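Local coordinates for ABC transporter substrate binding protein (Ribose) (Agrobacterium vitis, PDB 5DKV), which probably serves as the sugar-binding component of an ABC transporter and is seen here holding alpha-D-tagatopyranose between its two lobes, at residues L221-G232 with T247-P256; D269-I279 with G301-K309. All blocks are in the same frame, centred on the assembly; numbering follows the deposited sequence.

Contact 1. Residues L221-G232 with T247-P256; sequences LAGVFGANLFSG and TIKVVAFDAP. With T6T (alpha-D-tagatopyranose), chain E.
The backbones of G223-G226 and K249-F253 run parallel, 4.7 Å apart at their axes, and a ladder of five hydrogen bonds climbs from K249 N to A222 O up to F253 N to G226 O. The side chains around F225, F253 and G232 are buried and closely packed. There the edge of the F225 ring meets F253, with CE1 of F225 3.8 Å from CD1 of F253; F225 CG stands anti to the backbone N (chi1 164°), which sends the ring along the sheet side by side with F253, on the face that V251 also lines. On the other face V224 CG1 lies 3.8 Å from V250 CG2, and farther along helix 229-241 comes so close that G232 CA rests 4.0 Å from A252 CB.

Beyond the strand ends both loops turn to the tagatose. D254 OD1 accepts the sugar hydroxyl O3 at 2.6 Å and also a weak, bent bond from L229 N, while OD2 is held by Y322 and Q274. N228 caps the helix: its OD1 takes S231 N and S231 OG from opposite faces of the amide, fixing the rotation that directs ND2 to sugar O6 (3.1 Å, 171° at the hydrogen). That same ND2 also binds N202 OD1. Next to the pocket, L229 CG packs against CG of the P256 ring at 3.9 Å, and a water bridges L229 O and F253 O.

The far end is more open: T247 is exposed and A222 partly so, with a water between their carbonyl oxygens, although the buried L221 and I248 side chains still cross at about a right angle (CD2 to CG2, 4.0 Å). In this classic right-handed beta-alpha-beta unit of the Rossmann-like periplasmic binding protein lobe, helix 229-241 links the two strands; helix 142-156 covers F225 and V251 on the other side of the sheet, and strand 161-167 flanks 223-226.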
loop_
_atom_site.group_PDB
_atom_site.type_symbol
_atom_site.label_atom_id
_atom_site.label_comp_id
_atom_site.label_asym_id
_atom_site.label_seq_id
_atom_site.Cartn_x
_atom_site.Cartn_y
_atom_site.Cartn_z
ATOM N N LEU A 221 -15.459 9.225 -21.237
ATOM C CA LEU A 221 -14.592 9.019 -20.065
ATOM C C LEU A 221 -13.159 9.399 -20.411
ATOM O O LEU A 221 -12.611 8.936 -21.405
ATOM C CB LEU A 221 -14.655 7.571 -19.586
ATOM C CG LEU A 221 -13.763 7.223 -18.381
ATOM C CD1 LEU A 221 -14.285 7.882 -17.098
ATOM C CD2 LEU A 221 -13.618 5.725 -18.187
ATOM N N ALA A 222 -12.560 10.258 -19.588
ATOM C CA ALA A 222 -11.219 10.756 -19.837
ATOM C C ALA A 222 -10.110 9.994 -19.105
ATOM O O ALA A 222 -9.021 9.852 -19.648
ATOM C CB ALA A 222 -11.159 12.249 -19.463
ATOM N N GLY A 223 -10.363 9.516 -17.893
ATOM C CA GLY A 223 -9.317 8.814 -17.160
ATOM C C GLY A 223 -9.790 8.102 -15.913
ATOM O O GLY A 223 -10.948 8.209 -15.504
ATOM N N VAL A 224 -8.868 7.348 -15.316
ATOM C CA VAL A 224 -9.150 6.550 -14.134
ATOM C C VAL A 224 -7.906 6.488 -13.281
ATOM O O VAL A 224 -6.793 6.418 -13.796
ATOM C CB VAL A 224 -9.616 5.137 -14.523
ATOM C CG1 VAL A 224 -8.610 4.466 -15.403
ATOM C CG2 VAL A 224 -9.894 4.279 -13.308
ATOM N N PHE A 225 -8.116 6.506 -11.969
ATOM C CA PHE A 225 -7.046 6.356 -10.987
ATOM C C PHE A 225 -7.291 5.071 -10.239
ATOM O O PHE A 225 -8.304 4.941 -9.565
ATOM C CB PHE A 225 -7.011 7.553 -10.029
ATOM C CG PHE A 225 -6.201 7.309 -8.748
ATOM C CD1 PHE A 225 -4.934 6.757 -8.802
ATOM C CD2 PHE A 225 -6.722 7.659 -7.504
ATOM C CE1 PHE A 225 -4.194 6.562 -7.628
ATOM C CE2 PHE A 225 -6.006 7.458 -6.343
ATOM C CZ PHE A 225 -4.747 6.914 -6.400
ATOM N N GLY A 226 -6.375 4.110 -10.373
ATOM C CA GLY A 226 -6.450 2.877 -9.603
ATOM C C GLY A 226 -5.670 3.041 -8.316
ATOM O O GLY A 226 -4.443 3.245 -8.335
ATOM N N ALA A 227 -6.363 2.927 -7.191
ATOM C CA ALA A 227 -5.808 3.403 -5.948
ATOM C C ALA A 227 -4.906 2.376 -5.255
ATOM O O ALA A 227 -4.339 2.700 -4.228
ATOM C CB ALA A 227 -6.917 3.837 -5.016
ATOM N N ASN A 228 -4.744 1.182 -5.827
ATOM C CA ASN A 228 -3.715 0.245 -5.379
ATOM C C ASN A 228 -3.345 -0.650 -6.553
ATOM O O ASN A 228 -3.899 -0.527 -7.650
ATOM C CB ASN A 228 -4.153 -0.589 -4.151
ATOM C CG ASN A 228 -4.984 -1.823 -4.510
ATOM O OD1 ASN A 228 -5.724 -1.816 -5.486
ATOM N ND2 ASN A 228 -4.909 -2.859 -3.667
ATOM N N LEU A 229 -2.364 -1.510 -6.317
ATOM C CA LEU A 229 -1.826 -2.369 -7.370
ATOM C C LEU A 229 -2.907 -3.016 -8.227
ATOM O O LEU A 229 -2.938 -2.845 -9.466
ATOM C CB LEU A 229 -0.962 -3.450 -6.741
ATOM C CG LEU A 229 -0.032 -4.222 -7.666
ATOM C CD1 LEU A 229 1.152 -4.791 -6.879
ATOM C CD2 LEU A 229 -0.741 -5.341 -8.397
ATOM N N PHE A 230 -3.813 -3.721 -7.561
ATOM C CA PHE A 230 -4.812 -4.533 -8.263
ATOM C C PHE A 230 -5.826 -3.644 -8.982
ATOM O O PHE A 230 -6.244 -3.948 -10.092
ATOM C CB PHE A 230 -5.466 -5.502 -7.272
ATOM C CG PHE A 230 -4.477 -6.450 -6.684
ATOM C CD1 PHE A 230 -3.980 -7.481 -7.454
ATOM C CD2 PHE A 230 -3.994 -6.289 -5.403
ATOM C CE1 PHE A 230 -3.029 -8.347 -6.942
ATOM C CE2 PHE A 230 -3.029 -7.154 -4.905
ATOM C CZ PHE A 230 -2.562 -8.172 -5.669
ATOM N N SER A 231 -6.171 -2.512 -8.382
ATOM C CA SER A 231 -7.136 -1.593 -8.967
ATOM C C SER A 231 -6.561 -0.995 -10.246
ATOM O O SER A 231 -7.225 -0.902 -11.267
ATOM C CB SER A 231 -7.461 -0.472 -7.993
ATOM O OG SER A 231 -8.107 -0.976 -6.824
ATOM N N GLY A 232 -5.309 -0.560 -10.161
ATOM C CA GLY A 232 -4.645 0.005 -11.316
ATOM C C GLY A 232 -4.413 -0.995 -12.442
ATOM O O GLY A 232 -4.590 -0.668 -13.620
ATOM N N THR A 247 -6.238 6.567 -24.900
ATOM C CA THR A 247 -7.375 7.486 -24.966
ATOM C C THR A 247 -7.973 7.726 -23.582
ATOM O O THR A 247 -8.188 8.867 -23.174
ATOM C CB THR A 247 -8.442 6.946 -25.908
ATOM O OG1 THR A 247 -7.856 6.787 -27.206
ATOM C CG2 THR A 247 -9.633 7.901 -25.990
ATOM N N ILE A 248 -8.262 6.647 -22.872
ATOM C CA ILE A 248 -8.630 6.748 -21.464
ATOM C C ILE A 248 -7.329 6.702 -20.688
ATOM O O ILE A 248 -6.652 5.689 -20.710
ATOM C CB ILE A 248 -9.564 5.624 -21.006
ATOM C CG1 ILE A 248 -10.892 5.638 -21.782
ATOM C CG2 ILE A 248 -9.850 5.738 -19.525
ATOM C CD1 ILE A 248 -11.753 4.369 -21.548
ATOM N N LYS A 249 -7.004 7.792 -19.989
ATOM C CA LYS A 249 -5.703 7.915 -19.337
ATOM C C LYS A 249 -5.776 7.137 -18.037
ATOM O O LYS A 249 -6.810 7.132 -17.362
ATOM C CB LYS A 249 -5.340 9.376 -19.068
ATOM C CG LYS A 249 -5.337 10.275 -20.315
ATOM C CD LYS A 249 -4.377 9.776 -21.375
ATOM C CE LYS A 249 -4.270 10.774 -22.552
ATOM N NZ LYS A 249 -3.351 10.279 -23.615
ATOM N N VAL A 250 -4.674 6.495 -17.671
ATOM C CA VAL A 250 -4.626 5.727 -16.438
ATOM C C VAL A 250 -3.470 6.167 -15.572
ATOM O O VAL A 250 -2.329 6.294 -16.039
ATOM C CB VAL A 250 -4.494 4.216 -16.718
ATOM C CG1 VAL A 250 -4.409 3.403 -15.397
ATOM C CG2 VAL A 250 -5.643 3.725 -17.593
ATOM N N VAL A 251 -3.783 6.425 -14.301
ATOM C CA VAL A 251 -2.777 6.611 -13.275
ATOM C C VAL A 251 -2.978 5.464 -12.313
ATOM O O VAL A 251 -4.062 5.253 -11.791
ATOM C CB VAL A 251 -2.879 7.982 -12.541
ATOM C CG1 VAL A 251 -1.922 8.052 -11.362
ATOM C CG2 VAL A 251 -2.585 9.099 -13.508
ATOM N N ALA A 252 -1.903 4.712 -12.109
ATOM C CA ALA A 252 -1.945 3.510 -11.315
ATOM C C ALA A 252 -1.049 3.642 -10.117
ATOM O O ALA A 252 0.123 3.978 -10.245
ATOM C CB ALA A 252 -1.519 2.320 -12.141
ATOM N N PHE A 253 -1.603 3.360 -8.948
ATOM C CA PHE A 253 -0.813 3.273 -7.736
ATOM C C PHE A 253 -0.068 1.957 -7.712
ATOM O O PHE A 253 -0.563 0.958 -8.218
ATOM C CB PHE A 253 -1.704 3.381 -6.495
ATOM C CG PHE A 253 -1.118 4.232 -5.393
ATOM C CD1 PHE A 253 -1.186 5.603 -5.449
ATOM C CD2 PHE A 253 -0.512 3.640 -4.281
ATOM C CE1 PHE A 253 -0.659 6.384 -4.460
ATOM C CE2 PHE A 253 0.013 4.432 -3.267
ATOM C CZ PHE A 253 -0.063 5.796 -3.354
ATOM N N ASP A 254 1.118 1.978 -7.108
ATOM C CA ASP A 254 2.034 0.839 -7.002
ATOM C C ASP A 254 2.723 0.564 -8.335
ATOM O O ASP A 254 2.405 1.186 -9.356
ATOM C CB ASP A 254 1.332 -0.409 -6.438
ATOM C CG ASP A 254 0.897 -0.208 -4.990
ATOM O OD1 ASP A 254 -0.314 -0.373 -4.680
ATOM O OD2 ASP A 254 1.787 0.142 -4.165
ATOM N N ALA A 255 3.734 -0.294 -8.298
ATOM C CA ALA A 255 4.614 -0.481 -9.461
ATOM C C ALA A 255 5.015 -1.944 -9.644
ATOM O O ALA A 255 6.189 -2.309 -9.501
ATOM C CB ALA A 255 5.833 0.396 -9.327
ATOM N N PRO A 256 4.046 -2.795 -9.990
ATOM C CA PRO A 256 4.430 -4.158 -10.352
ATOM C C PRO A 256 5.224 -4.163 -11.658
ATOM O O PRO A 256 5.218 -3.170 -12.390
ATOM C CB PRO A 256 3.092 -4.874 -10.515
ATOM C CG PRO A 256 2.127 -3.816 -10.837
ATOM C CD PRO A 256 2.598 -2.565 -10.140
HETATM O O3 T6T E . -1.237 -0.630 -2.221
HETATM C C3 T6T E . -0.646 -1.648 -1.425
HETATM C C4 T6T E . -0.856 -1.329 -0.008
HETATM O O4 T6T E . -0.187 -0.052 0.305
HETATM C C5 T6T E . -2.288 -1.261 0.299
HETATM O O5 T6T E . -2.519 -1.068 1.705
HETATM C C6 T6T E . -3.001 -2.562 -0.030
HETATM O O6 T6T E . -2.755 -2.903 -1.426
HETATM C C2 T6T E . -1.336 -2.993 -1.721
HETATM O O2 T6T E . -0.707 -3.974 -0.931
HETATM C C1 T6T E . -1.338 -3.390 -3.144
HETATM O O1 T6T E . -0.051 -3.532 -3.653
HETATM O O HOH W 1 -8.535 11.268 -21.861
HETATM O O HOH W 2 -1.342 -0.777 -10.486
#

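Contact 2. Residues D269-I279 with G301-K309; sequences DFAIAQHPAEI and GTGFTVINK. With T6T (alpha-D-tagatopyranose), chain E.
The H275 imidazole lies with one face under G303 O, which sits 3.4 Å above the plane over the ring centre, with F304 N nearer the rim of that face; F320 also stacks on the ring. At its edge NE2 shares a hydrogen bond of 2.8 Å with T305 OG1, and ND1 donates within the ring plane to E278 OE1 at 2.9 Å, approaching from above the carboxylate plane. These bonds fix the ring's rotation. The F304 ring turns an edge to A273 O, while I272 CG2 approaches its CD1 obliquely at 3.9 Å.

Strand 270-273 pairs with 305-307 at the single antiparallel junction between two opposed parallel halves of the sheet: A271 with I307 and A273 with T305 are hydrogen-bonded pairs. Between them the I272 and V306 side chains lie side by side, CD1 and CG1 4.0 Å apart.

Past the strand, the Q274 chain, extended beyond CG (chi2 -175°), brings NE2 to tagatose O4 (2.9 Å, 176° at the hydrogen), with OE1 held by S140. E278 and T302 slide past each other in opposite directions (OE2 to CG2, 3.3 Å), and I279 crosses T302 at about a right angle (CG1 to OG1, 3.3 Å). T302 OG1 and G303 O share one water with H275 N.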
loop_
_atom_site.group_PDB
_atom_site.type_symbol
_atom_site.label_atom_id
_atom_site.label_comp_id
_atom_site.label_asym_id
_atom_site.label_seq_id
_atom_site.Cartn_x
_atom_site.Cartn_y
_atom_site.Cartn_z
ATOM N N ASP A 269 -0.166 6.163 -17.957
ATOM C CA ASP A 269 0.651 7.362 -18.063
ATOM C C ASP A 269 1.623 7.520 -16.890
ATOM O O ASP A 269 2.743 7.995 -17.087
ATOM C CB ASP A 269 -0.233 8.604 -18.159
ATOM C CG ASP A 269 -0.621 8.934 -19.595
ATOM O OD1 ASP A 269 -0.727 7.998 -20.414
ATOM O OD2 ASP A 269 -0.803 10.130 -19.903
ATOM N N PHE A 270 1.189 7.146 -15.681
ATOM C CA PHE A 270 2.021 7.236 -14.494
ATOM C C PHE A 270 1.764 6.059 -13.579
ATOM O O PHE A 270 0.622 5.639 -13.410
ATOM C CB PHE A 270 1.761 8.533 -13.709
ATOM C CG PHE A 270 2.013 9.779 -14.495
ATOM C CD1 PHE A 270 3.289 10.282 -14.597
ATOM C CD2 PHE A 270 0.971 10.452 -15.117
ATOM C CE1 PHE A 270 3.548 11.408 -15.301
ATOM C CE2 PHE A 270 1.215 11.592 -15.851
ATOM C CZ PHE A 270 2.502 12.087 -15.939
ATOM N N ALA A 271 2.830 5.560 -12.983
ATOM C CA ALA A 271 2.731 4.628 -11.874
ATOM C C ALA A 271 3.309 5.305 -10.652
ATOM O O ALA A 271 4.420 5.823 -10.691
ATOM C CB ALA A 271 3.461 3.327 -12.183
ATOM N N ILE A 272 2.538 5.328 -9.572
ATOM C CA ILE A 272 2.990 5.914 -8.314
ATOM C C ILE A 272 3.557 4.803 -7.407
ATOM O O ILE A 272 2.820 4.111 -6.722
ATOM C CB ILE A 272 1.853 6.677 -7.578
ATOM C CG1 ILE A 272 1.070 7.614 -8.516
ATOM C CG2 ILE A 272 2.442 7.443 -6.389
ATOM C CD1 ILE A 272 1.920 8.556 -9.295
ATOM N N ALA A 273 4.875 4.603 -7.463
ATOM C CA ALA A 273 5.565 3.581 -6.662
ATOM C C ALA A 273 5.651 4.021 -5.206
ATOM O O ALA A 273 6.127 5.097 -4.901
ATOM C CB ALA A 273 6.982 3.299 -7.224
ATOM N N GLN A 274 5.175 3.195 -4.288
ATOM C CA GLN A 274 5.567 3.343 -2.913
ATOM C C GLN A 274 6.983 2.816 -2.780
ATOM O O GLN A 274 7.585 2.381 -3.761
ATOM C CB GLN A 274 4.615 2.581 -2.000
ATOM C CG GLN A 274 3.146 3.011 -2.136
ATOM C CD GLN A 274 2.273 2.323 -1.127
ATOM O OE1 GLN A 274 2.229 2.739 0.011
ATOM N NE2 GLN A 274 1.581 1.258 -1.539
ATOM N N HIS A 275 7.476 2.838 -1.550
ATOM C CA HIS A 275 8.800 2.306 -1.185
ATOM C C HIS A 275 8.647 1.178 -0.173
ATOM O O HIS A 275 9.029 1.323 0.974
ATOM C CB HIS A 275 9.664 3.412 -0.608
ATOM C CG HIS A 275 10.061 4.458 -1.607
ATOM N ND1 HIS A 275 10.919 5.489 -1.291
ATOM C CD2 HIS A 275 9.711 4.648 -2.902
ATOM C CE1 HIS A 275 11.088 6.266 -2.343
ATOM N NE2 HIS A 275 10.366 5.781 -3.337
ATOM N N PRO A 276 8.051 0.056 -0.585
ATOM C CA PRO A 276 7.821 -1.014 0.403
ATOM C C PRO A 276 9.083 -1.541 1.066
ATOM O O PRO A 276 9.020 -1.927 2.235
ATOM C CB PRO A 276 7.158 -2.124 -0.420
ATOM C CG PRO A 276 7.344 -1.736 -1.852
ATOM C CD PRO A 276 7.413 -0.234 -1.871
ATOM N N ALA A 277 10.196 -1.632 0.348
ATOM C CA ALA A 277 11.388 -2.177 0.984
ATOM C C ALA A 277 11.827 -1.268 2.125
ATOM O O ALA A 277 12.246 -1.739 3.183
ATOM C CB ALA A 277 12.529 -2.372 -0.045
ATOM N N GLU A 278 11.710 0.038 1.906
ATOM C CA GLU A 278 12.001 1.041 2.941
ATOM C C GLU A 278 11.116 0.828 4.188
ATOM O O GLU A 278 11.566 0.902 5.330
ATOM C CB GLU A 278 11.779 2.414 2.335
ATOM C CG GLU A 278 12.253 3.590 3.120
ATOM C CD GLU A 278 12.051 4.881 2.369
ATOM O OE1 GLU A 278 12.345 4.944 1.141
ATOM O OE2 GLU A 278 11.602 5.858 3.026
ATOM N N ILE A 279 9.836 0.550 3.960
ATOM C CA ILE A 279 8.914 0.278 5.050
ATOM C C ILE A 279 9.335 -0.942 5.836
ATOM O O ILE A 279 9.383 -0.902 7.071
ATOM C CB ILE A 279 7.472 0.106 4.523
ATOM C CG1 ILE A 279 6.995 1.435 3.932
ATOM C CG2 ILE A 279 6.539 -0.363 5.640
ATOM C CD1 ILE A 279 5.674 1.305 3.207
ATOM N N GLY A 301 7.281 8.147 7.796
ATOM C CA GLY A 301 6.613 8.294 6.516
ATOM C C GLY A 301 7.602 8.043 5.394
ATOM O O GLY A 301 8.634 8.684 5.336
ATOM N N THR A 302 7.285 7.107 4.506
ATOM C CA THR A 302 8.190 6.747 3.417
ATOM C C THR A 302 7.644 7.383 2.144
ATOM O O THR A 302 6.472 7.713 2.084
ATOM C CB THR A 302 8.327 5.223 3.283
ATOM O OG1 THR A 302 7.033 4.637 3.100
ATOM C CG2 THR A 302 8.951 4.649 4.567
ATOM N N GLY A 303 8.490 7.553 1.140
ATOM C CA GLY A 303 8.155 8.384 -0.010
ATOM C C GLY A 303 7.597 7.681 -1.227
ATOM O O GLY A 303 7.309 6.491 -1.192
ATOM N N PHE A 304 7.445 8.453 -2.300
ATOM C CA PHE A 304 6.964 7.940 -3.570
ATOM C C PHE A 304 8.006 8.179 -4.650
ATOM O O PHE A 304 8.822 9.107 -4.574
ATOM C CB PHE A 304 5.662 8.615 -3.993
ATOM C CG PHE A 304 4.577 8.498 -2.999
ATOM C CD1 PHE A 304 3.952 7.288 -2.807
ATOM C CD2 PHE A 304 4.171 9.586 -2.267
ATOM C CE1 PHE A 304 2.939 7.163 -1.892
ATOM C CE2 PHE A 304 3.169 9.474 -1.371
ATOM C CZ PHE A 304 2.550 8.260 -1.169
ATOM N N THR A 305 7.970 7.312 -5.652
ATOM C CA THR A 305 8.698 7.501 -6.896
ATOM C C THR A 305 7.668 7.486 -8.015
ATOM O O THR A 305 6.996 6.475 -8.219
ATOM C CB THR A 305 9.748 6.405 -7.111
ATOM O OG1 THR A 305 10.728 6.455 -6.065
ATOM C CG2 THR A 305 10.460 6.569 -8.452
ATOM N N VAL A 306 7.542 8.605 -8.722
ATOM C CA VAL A 306 6.607 8.703 -9.848
ATOM C C VAL A 306 7.316 8.225 -11.116
ATOM O O VAL A 306 8.332 8.778 -11.516
ATOM C CB VAL A 306 6.084 10.125 -10.003
ATOM C CG1 VAL A 306 5.055 10.199 -11.139
ATOM C CG2 VAL A 306 5.442 10.594 -8.668
ATOM N N ILE A 307 6.783 7.157 -11.708
ATOM C CA ILE A 307 7.381 6.500 -12.858
ATOM C C ILE A 307 6.553 6.823 -14.097
ATOM O O ILE A 307 5.320 6.708 -14.093
ATOM C CB ILE A 307 7.486 4.947 -12.663
ATOM C CG1 ILE A 307 8.156 4.623 -11.328
ATOM C CG2 ILE A 307 8.284 4.315 -13.830
ATOM C CD1 ILE A 307 8.245 3.116 -11.015
ATOM N N ASN A 308 7.229 7.269 -15.151
ATOM C CA ASN A 308 6.572 7.561 -16.415
ATOM C C ASN A 308 7.285 6.840 -17.558
ATOM O O ASN A 308 8.252 6.121 -17.329
ATOM C CB ASN A 308 6.546 9.077 -16.663
ATOM C CG ASN A 308 7.941 9.691 -16.688
ATOM O OD1 ASN A 308 8.773 9.304 -17.495
ATOM N ND2 ASN A 308 8.182 10.672 -15.834
ATOM N N LYS A 309 6.820 7.051 -18.784
ATOM C CA LYS A 309 7.366 6.403 -19.968
ATOM C C LYS A 309 8.857 6.661 -20.160
ATOM O O LYS A 309 9.577 5.808 -20.659
ATOM C CB LYS A 309 6.609 6.900 -21.212
ATOM C CG LYS A 309 6.753 6.062 -22.450
ATOM C CD LYS A 309 6.031 6.750 -23.621
ATOM C CE LYS A 309 5.718 5.800 -24.774
ATOM N NZ LYS A 309 6.877 4.950 -25.192
HETATM O O3 T6T E . -1.237 -0.630 -2.221
HETATM C C3 T6T E . -0.646 -1.648 -1.425
HETATM C C4 T6T E . -0.856 -1.329 -0.008
HETATM O O4 T6T E . -0.187 -0.052 0.305
HETATM C C5 T6T E . -2.288 -1.261 0.299
HETATM O O5 T6T E . -2.519 -1.068 1.705
HETATM C C6 T6T E . -3.001 -2.562 -0.030
HETATM O O6 T6T E . -2.755 -2.903 -1.426
HETATM C C2 T6T E . -1.336 -2.993 -1.721
HETATM O O2 T6T E . -0.707 -3.974 -0.931
HETATM C C1 T6T E . -1.338 -3.390 -3.144
HETATM O O1 T6T E . -0.051 -3.532 -3.653
HETATM O O HOH W 3 4.191 8.103 -19.309
HETATM O O HOH W 4 6.391 4.544 0.443
HETATM O O HOH W 5 11.171 7.749 1.318
#

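Contacts 1 and 2 are consecutive portions of one sheet, joined where strand 249-253 lies next to 270-273: I272 N and O probably bond to A252 O and D254 N, and the F253 ring packs on F304 and Q274. Contact 1 is the more fully buried, though farther from the centre of the chain, a parallel pairing dominated by aliphatic and aromatic side chains. Contact 2 is antiparallel and only partly buried, with more polar chemistry, a histidine bonded to a threonine and a carboxylate. Both reach the tagatose from their strand ends, contact 1 with N228 and D254, contact 2 with Q274.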